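Local coordinates for D-mannose isomerase (Marinomonas mediterranea, PDB 5X32), which catalyses the reversible isomerization of D-mannose to D-fructose, and less efficiently that of D-lyxose to D-xylulose, but does not act on D-glucose, at residues 97-100 with 105-108; 208-213 with 221-226; 355-360 with 364-369. All coordinates share one frame; numbering follows the deposited sequence.

Interaction 1 (97-100 with 105-108); sequences VWLL and NLDE
The carbonyl oxygen of Leu99 is held by two consecutive amides of the partner strand, Leu106 N at 2.7 Å and Asp107 N at 2.9 Å from Leu99 O. Both donors reach it from the same face of its carbonyl plane, and two residues facing one make this a classic beta bulge in the antiparallel hairpin of strands 99-101 and 104-111. That hairpin belongs to the short sheet decorating the (alpha/alpha)6 barrel of this epimerase-like family. A second bulge follows: Trp98 N and Leu99 N share Asp107 O, the Leu99 N-H pointing at it in the carbonyl plane, on a lone pair, with a nearly straight angle of 168°, while the Trp98 N-H is more bent at 133°. Leu99 and Asp107 thus form the hydrogen-bonded pair, and their CB atoms lie 3.8 Å apart. Leu100 and Asn105 make the non-hydrogen-bonded pair next to it.

Leu99 has its CG anti to the backbone N (chi1 -159°), which carries CD2 to 3.7 Å from Leu106 CD1, an apolar touch between a partly exposed and an exposed leucine. Trp98 and Asp107 run alongside each other in the same direction, the carboxylate nearly perpendicular to the indole, and Asp107 OD2 meets Trp98 CD1 at 3.5 Å. The other carboxylate oxygen of Asp107 is bonded to Thr109, and the indole stacks on the ring of His111. On the face of Leu100 and Asn105, the latter's amide crosses Val97 at about a right angle; its OD1 is bonded to Arg88 of helix 72-89, which ties the hairpin to that helix. The amide nitrogen, Asn105 ND2, rests on the Val97 methyl CG2 at 3.3 Å.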
# COMPACT_ATOMS: atom_id res chain seq x y z
N VAL A 97 -7.90 -4.42 -16.94
CA VAL A 97 -8.07 -3.05 -17.39
C VAL A 97 -7.56 -2.09 -16.29
O VAL A 97 -7.96 -2.18 -15.13
CB VAL A 97 -9.55 -2.77 -17.75
CG1 VAL A 97 -9.76 -1.30 -18.12
CG2 VAL A 97 -9.99 -3.68 -18.88
N TRP A 98 -6.63 -1.22 -16.67
CA TRP A 98 -5.98 -0.30 -15.74
C TRP A 98 -6.91 0.87 -15.46
O TRP A 98 -7.11 1.26 -14.31
CB TRP A 98 -4.64 0.15 -16.33
CG TRP A 98 -3.77 1.04 -15.49
CD1 TRP A 98 -3.44 2.35 -15.73
CD2 TRP A 98 -3.10 0.69 -14.27
NE1 TRP A 98 -2.60 2.82 -14.76
CE2 TRP A 98 -2.38 1.82 -13.85
CE3 TRP A 98 -3.04 -0.48 -13.51
CZ2 TRP A 98 -1.61 1.82 -12.69
CZ3 TRP A 98 -2.28 -0.48 -12.36
CH2 TRP A 98 -1.58 0.67 -11.96
N LEU A 99 -7.51 1.41 -16.52
CA LEU A 99 -8.41 2.54 -16.33
C LEU A 99 -9.62 2.47 -17.25
O LEU A 99 -9.49 2.16 -18.44
CB LEU A 99 -7.65 3.84 -16.57
CG LEU A 99 -8.29 5.07 -15.94
CD1 LEU A 99 -8.14 5.00 -14.42
CD2 LEU A 99 -7.72 6.34 -16.51
N LEU A 100 -10.79 2.84 -16.74
CA LEU A 100 -12.00 2.69 -17.55
C LEU A 100 -13.07 3.72 -17.22
O LEU A 100 -13.16 4.19 -16.09
CB LEU A 100 -12.55 1.26 -17.39
CG LEU A 100 -12.95 0.80 -15.98
CD1 LEU A 100 -14.37 1.25 -15.60
CD2 LEU A 100 -12.79 -0.70 -15.79
N ASN A 105 -12.98 1.11 -22.12
CA ASN A 105 -11.65 1.07 -21.52
C ASN A 105 -10.80 2.24 -21.96
O ASN A 105 -10.68 2.52 -23.15
CB ASN A 105 -10.92 -0.22 -21.85
CG ASN A 105 -11.65 -1.46 -21.37
OD1 ASN A 105 -12.61 -1.38 -20.61
ND2 ASN A 105 -11.13 -2.61 -21.75
N LEU A 106 -10.18 2.90 -20.98
CA LEU A 106 -9.34 4.06 -21.24
C LEU A 106 -7.89 3.64 -21.35
O LEU A 106 -7.13 4.18 -22.17
CB LEU A 106 -9.48 5.08 -20.11
CG LEU A 106 -10.83 5.74 -19.86
CD1 LEU A 106 -10.70 6.61 -18.63
CD2 LEU A 106 -11.29 6.53 -21.07
N ASP A 107 -7.50 2.71 -20.49
CA ASP A 107 -6.14 2.20 -20.47
C ASP A 107 -6.12 0.70 -20.21
O ASP A 107 -6.61 0.24 -19.16
CB ASP A 107 -5.32 2.94 -19.41
CG ASP A 107 -3.84 2.89 -19.69
OD1 ASP A 107 -3.43 2.16 -20.61
OD2 ASP A 107 -3.08 3.61 -19.01
N GLU A 108 -5.55 -0.05 -21.14
CA GLU A 108 -5.53 -1.50 -21.04
C GLU A 108 -4.12 -2.02 -20.82
O GLU A 108 -3.88 -3.22 -20.85
CB GLU A 108 -6.13 -2.12 -22.31
CG GLU A 108 -7.54 -1.64 -22.61
CD GLU A 108 -8.19 -2.39 -23.76
OE1 GLU A 108 -8.54 -1.75 -24.78
OE2 GLU A 108 -8.34 -3.62 -23.63

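Interaction 2 (208-213 with 221-226); sequences QKQASL and EHYTND
Gln210, on the last turns of helix 193-212, meets Tyr223 of the short strand 222-223, and almost the whole contact is this one pair. Gln210 CB lies 3.8 Å from Tyr223 OH, beside the phenol end of the ring. From there the chain kinks: with chi2 at -50° it folds back and runs past the tyrosine in the opposite direction, from the hydroxyl toward the root of the ring. At the tip, Gln210 NE2 comes to 3.3 Å from Tyr223 CE2 and 3.4 Å from Tyr223 CD2. The amide stands steeply against the ring, the planes 80° apart, and the approach is oblique. The same NE2 is hydrogen-bonded to the backbone oxygen of Trp227, whose indole also meets the Tyr223 ring, a bond that would restrain the turning of the amide. Leu213, just beyond the helix, adds a looser apolar touch, its CD1 4.4 Å from Tyr223 CE2.

The contact joins the end of a barrel helix to the two-stranded sheet of 171-172 and 222-223 in this (alpha/alpha)6 barrel. Two residues before Tyr223, Glu221 is hydrogen-bonded through OE2 to ND1 of His251, by similarity a proton donor/acceptor of the active site, so the chain entering the strand probably borders the catalytic region. The side chain of Tyr223 itself stays about 9 Å from that of His251. A serine here in place of Tyr223, lacking the ring, would probably open a gap beside Gln210 and Leu213 and leave Trp220 O without its weak bond. No hydrogen bond crosses between the two segments: the NE2 end of the amide bonds to Trp227 O and meets the tyrosine by van der Waals contact, so shape matters more here than pairing of polar atoms.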
# COMPACT_ATOMS: atom_id res chain seq x y z
N GLN A 208 18.45 -5.50 -0.21
CA GLN A 208 19.89 -5.68 -0.16
C GLN A 208 20.55 -5.30 -1.47
O GLN A 208 21.26 -4.30 -1.54
CB GLN A 208 20.25 -7.10 0.23
CG GLN A 208 20.16 -7.23 1.71
CD GLN A 208 20.76 -8.50 2.26
OE1 GLN A 208 20.66 -9.55 1.66
NE2 GLN A 208 21.39 -8.39 3.44
N LYS A 209 20.27 -6.07 -2.53
CA LYS A 209 20.99 -5.88 -3.78
C LYS A 209 20.72 -4.51 -4.37
O LYS A 209 21.65 -3.72 -4.51
CB LYS A 209 20.62 -6.92 -4.81
CG LYS A 209 21.37 -6.67 -6.12
CD LYS A 209 21.25 -7.83 -7.08
CE LYS A 209 19.79 -8.15 -7.44
NZ LYS A 209 19.64 -8.55 -8.87
N GLN A 210 19.47 -4.22 -4.71
CA GLN A 210 19.18 -2.93 -5.33
C GLN A 210 19.49 -1.74 -4.43
O GLN A 210 19.85 -0.68 -4.92
CB GLN A 210 17.72 -2.87 -5.78
CG GLN A 210 17.41 -3.86 -6.87
CD GLN A 210 18.41 -3.79 -8.00
OE1 GLN A 210 19.04 -4.78 -8.33
NE2 GLN A 210 18.55 -2.62 -8.61
N ALA A 211 19.36 -1.92 -3.12
CA ALA A 211 19.69 -0.86 -2.18
C ALA A 211 21.18 -0.50 -2.19
O ALA A 211 21.54 0.68 -2.16
CB ALA A 211 19.26 -1.25 -0.78
N SER A 212 22.05 -1.51 -2.28
CA SER A 212 23.50 -1.31 -2.23
C SER A 212 24.00 -0.36 -3.30
O SER A 212 25.06 0.24 -3.15
CB SER A 212 24.25 -2.64 -2.39
OG SER A 212 23.99 -3.53 -1.32
N LEU A 213 23.21 -0.23 -4.36
CA LEU A 213 23.57 0.59 -5.52
C LEU A 213 23.52 2.05 -5.19
O LEU A 213 23.93 2.88 -6.00
CB LEU A 213 22.62 0.31 -6.68
CG LEU A 213 22.72 -1.13 -7.19
CD1 LEU A 213 21.65 -1.39 -8.24
CD2 LEU A 213 24.11 -1.34 -7.77
N GLU A 221 13.90 4.64 -6.38
CA GLU A 221 12.67 4.24 -7.05
C GLU A 221 12.91 3.66 -8.45
O GLU A 221 12.31 2.65 -8.84
CB GLU A 221 11.69 5.42 -7.16
CG GLU A 221 11.19 6.04 -5.85
CD GLU A 221 10.30 5.09 -5.04
OE1 GLU A 221 9.64 4.22 -5.64
OE2 GLU A 221 10.17 5.28 -3.81
N HIS A 222 13.80 4.32 -9.19
CA HIS A 222 13.90 4.12 -10.63
C HIS A 222 15.17 3.43 -11.12
O HIS A 222 16.30 3.85 -10.83
CB HIS A 222 13.76 5.49 -11.30
CG HIS A 222 12.60 6.29 -10.77
ND1 HIS A 222 11.30 6.07 -11.18
CD2 HIS A 222 12.55 7.28 -9.85
CE1 HIS A 222 10.50 6.91 -10.55
NE2 HIS A 222 11.22 7.65 -9.73
N TYR A 223 14.97 2.37 -11.89
CA TYR A 223 16.08 1.58 -12.40
C TYR A 223 15.94 1.32 -13.90
O TYR A 223 14.82 1.25 -14.43
CB TYR A 223 16.19 0.24 -11.67
CG TYR A 223 16.32 0.37 -10.16
CD1 TYR A 223 15.18 0.46 -9.36
CD2 TYR A 223 17.56 0.45 -9.55
CE1 TYR A 223 15.28 0.58 -8.00
CE2 TYR A 223 17.67 0.58 -8.17
CZ TYR A 223 16.52 0.65 -7.40
OH TYR A 223 16.59 0.78 -6.04
N THR A 224 17.08 1.20 -14.57
CA THR A 224 17.14 0.86 -15.99
C THR A 224 16.80 -0.60 -16.18
O THR A 224 16.76 -1.35 -15.20
CB THR A 224 18.52 1.19 -16.58
OG1 THR A 224 19.49 0.24 -16.10
CG2 THR A 224 18.95 2.61 -16.17
N ASN A 225 16.57 -1.03 -17.42
CA ASN A 225 16.24 -2.43 -17.67
C ASN A 225 17.41 -3.37 -17.34
O ASN A 225 17.25 -4.59 -17.39
CB ASN A 225 15.75 -2.67 -19.10
CG ASN A 225 16.67 -2.09 -20.14
OD1 ASN A 225 17.30 -1.05 -19.94
ND2 ASN A 225 16.75 -2.77 -21.29
N ASP A 226 18.57 -2.80 -16.99
CA ASP A 226 19.69 -3.57 -16.44
C ASP A 226 19.49 -3.81 -14.95
O ASP A 226 20.16 -4.66 -14.36
CB ASP A 226 21.01 -2.80 -16.54
CG ASP A 226 21.46 -2.54 -17.95
OD1 ASP A 226 21.00 -3.26 -18.86
OD2 ASP A 226 22.28 -1.60 -18.11

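Interaction 3 (355-360 with 364-369); sequences AWYRIL and NAQYDN
Leu360 and Gln366 carry most of this contact, with Tyr367 next, where the chain turns back just after strand 359-360, an outer strand of the three-stranded antiparallel sheet that accompanies the (alpha/alpha)6 barrel. Leu360 lies inside the reversal. Its CB rests 3.7 Å from Asn364 CA, its CD1 approaches the carbonyl oxygen of the same residue, and its CD2 meets Gln366 CG at 3.5 Å, the two side chains crossing at a slant. Behind it, Leu360 also touches His347 of helix 331-347, so the turn is packed onto that helix.

Gln366 starts out away from the opposite segment, but its chain is extended beyond CG (chi2 178°), and this carries the amide across to Tyr357. There it stacks over one face of the phenol ring, the planes 27° apart, with Gln366 OE1 3.3 Å from Tyr357 CZ and offset toward the rim. Gln366 NE2 stands above Tyr357 CD1, 3.4 Å away. The nitrogen is hydrogen-bonded to the carboxylate of Asp40, which holds the amide in its orientation and would probably polarise it.

Tyr367, more exposed, adds the third share. Its ring comes obliquely against Ile359, whose CG1, anti to the backbone N (chi1 178°), places the terminal methyl CD1 3.9 Å from Tyr367 CE2. The phenol oxygen is hydrogen-bonded to Asp308 of strand 304-310, so the ring spans from the reversal to the neighbouring strand of the sheet. Between the two segments no conventional hydrogen bond forms. The backbones approach through a CA-H...O contact instead, in which Leu360 CA stands 3.3 Å from Ala365 O.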
# COMPACT_ATOMS: atom_id res chain seq x y z
N ALA A 355 -11.93 9.64 7.73
CA ALA A 355 -10.88 9.27 6.77
C ALA A 355 -9.83 10.37 6.65
O ALA A 355 -10.05 11.49 7.09
CB ALA A 355 -11.46 8.93 5.39
N TRP A 356 -8.72 10.06 6.00
CA TRP A 356 -7.57 10.94 5.96
C TRP A 356 -7.57 11.93 4.80
O TRP A 356 -7.97 11.60 3.71
CB TRP A 356 -6.28 10.11 5.88
CG TRP A 356 -5.85 9.43 7.15
CD1 TRP A 356 -6.60 8.63 7.95
CD2 TRP A 356 -4.53 9.43 7.71
NE1 TRP A 356 -5.84 8.15 8.99
CE2 TRP A 356 -4.57 8.62 8.87
CE3 TRP A 356 -3.32 10.03 7.34
CZ2 TRP A 356 -3.43 8.41 9.67
CZ3 TRP A 356 -2.19 9.81 8.15
CH2 TRP A 356 -2.27 9.01 9.29
N TYR A 357 -7.12 13.15 5.06
CA TYR A 357 -6.80 14.05 3.97
C TYR A 357 -5.66 13.42 3.19
O TYR A 357 -4.84 12.68 3.76
CB TYR A 357 -6.39 15.43 4.49
CG TYR A 357 -7.49 16.16 5.22
CD1 TYR A 357 -8.81 16.15 4.77
CD2 TYR A 357 -7.21 16.83 6.41
CE1 TYR A 357 -9.81 16.82 5.46
CE2 TYR A 357 -8.19 17.49 7.09
CZ TYR A 357 -9.48 17.48 6.62
OH TYR A 357 -10.41 18.15 7.36
N ARG A 358 -5.60 13.68 1.90
CA ARG A 358 -4.59 13.02 1.09
C ARG A 358 -3.24 13.73 1.20
O ARG A 358 -2.19 13.08 1.31
CB ARG A 358 -5.04 12.97 -0.37
CG ARG A 358 -4.09 12.25 -1.27
CD ARG A 358 -4.49 12.37 -2.72
NE ARG A 358 -3.30 12.24 -3.54
CZ ARG A 358 -2.62 13.26 -4.06
NH1 ARG A 358 -3.04 14.51 -3.90
NH2 ARG A 358 -1.52 13.03 -4.77
N ILE A 359 -3.27 15.05 1.20
CA ILE A 359 -2.03 15.78 1.07
C ILE A 359 -2.10 17.22 1.58
O ILE A 359 -3.02 17.95 1.25
CB ILE A 359 -1.59 15.78 -0.40
CG1 ILE A 359 -0.31 16.60 -0.59
CG2 ILE A 359 -2.72 16.28 -1.28
CD1 ILE A 359 0.10 16.75 -2.04
N LEU A 360 -1.11 17.60 2.38
CA LEU A 360 -0.92 18.99 2.81
C LEU A 360 0.36 19.56 2.25
O LEU A 360 1.24 18.81 1.81
CB LEU A 360 -0.90 19.09 4.33
CG LEU A 360 -2.00 18.29 5.00
CD1 LEU A 360 -1.82 18.24 6.49
CD2 LEU A 360 -3.31 18.95 4.66
N ASN A 364 1.14 22.63 6.30
CA ASN A 364 0.04 21.78 6.73
C ASN A 364 -1.32 22.29 6.23
O ASN A 364 -2.37 21.98 6.81
CB ASN A 364 0.03 21.66 8.26
CG ASN A 364 1.42 21.31 8.82
OD1 ASN A 364 2.20 20.59 8.19
ND2 ASN A 364 1.73 21.84 10.01
N ALA A 365 -1.30 23.03 5.12
CA ALA A 365 -2.53 23.48 4.48
C ALA A 365 -2.96 22.49 3.41
O ALA A 365 -2.13 22.02 2.64
CB ALA A 365 -2.33 24.83 3.88
N GLN A 366 -4.26 22.20 3.33
CA GLN A 366 -4.76 21.36 2.24
C GLN A 366 -4.60 22.09 0.92
O GLN A 366 -4.58 23.31 0.88
CB GLN A 366 -6.23 20.98 2.45
CG GLN A 366 -6.46 20.12 3.67
CD GLN A 366 -7.91 19.79 3.90
OE1 GLN A 366 -8.50 20.18 4.91
NE2 GLN A 366 -8.50 19.04 2.97
N TYR A 367 -4.44 21.34 -0.15
CA TYR A 367 -4.34 21.95 -1.47
C TYR A 367 -5.73 22.17 -2.06
O TYR A 367 -5.96 23.15 -2.78
CB TYR A 367 -3.50 21.08 -2.40
CG TYR A 367 -2.02 21.31 -2.29
CD1 TYR A 367 -1.43 22.41 -2.88
CD2 TYR A 367 -1.21 20.41 -1.60
CE1 TYR A 367 -0.06 22.62 -2.79
CE2 TYR A 367 0.15 20.61 -1.50
CZ TYR A 367 0.72 21.71 -2.10
OH TYR A 367 2.07 21.90 -2.00
N ASP A 368 -6.62 21.24 -1.76
CA ASP A 368 -8.01 21.30 -2.19
C ASP A 368 -8.89 20.36 -1.37
O ASP A 368 -8.47 19.84 -0.33
CB ASP A 368 -8.13 20.99 -3.69
CG ASP A 368 -7.65 19.59 -4.05
OD1 ASP A 368 -7.71 18.68 -3.20
OD2 ASP A 368 -7.24 19.40 -5.22
N ASN A 369 -10.11 20.11 -1.86
CA ASN A 369 -11.05 19.30 -1.09
C ASN A 369 -11.30 17.91 -1.70
O ASN A 369 -12.37 17.32 -1.53
CB ASN A 369 -12.37 20.06 -0.94
CG ASN A 369 -13.07 20.31 -2.26
OD1 ASN A 369 -12.43 20.38 -3.31
ND2 ASN A 369 -14.39 20.44 -2.22

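How the interactions relate
The three contacts follow one another along the chain and touch nowhere, their nearest atoms about 13 to 14 Å apart. Each joins segments only a few residues apart and includes a short strand, but the chemistry changes with place. Interaction 1, partly buried, is a true strand pair, carried by four backbone hydrogen bonds. Interaction 2 is the buried one and the smallest: a helix end meets a strand mainly through side chains, near the probable catalytic region; the other two lie away from it. Interaction 3, at the surface, likewise lacks hydrogen bonds between its segments and relies on leucine packing and an amide-ring stack, its polar ends paired with residues beyond them.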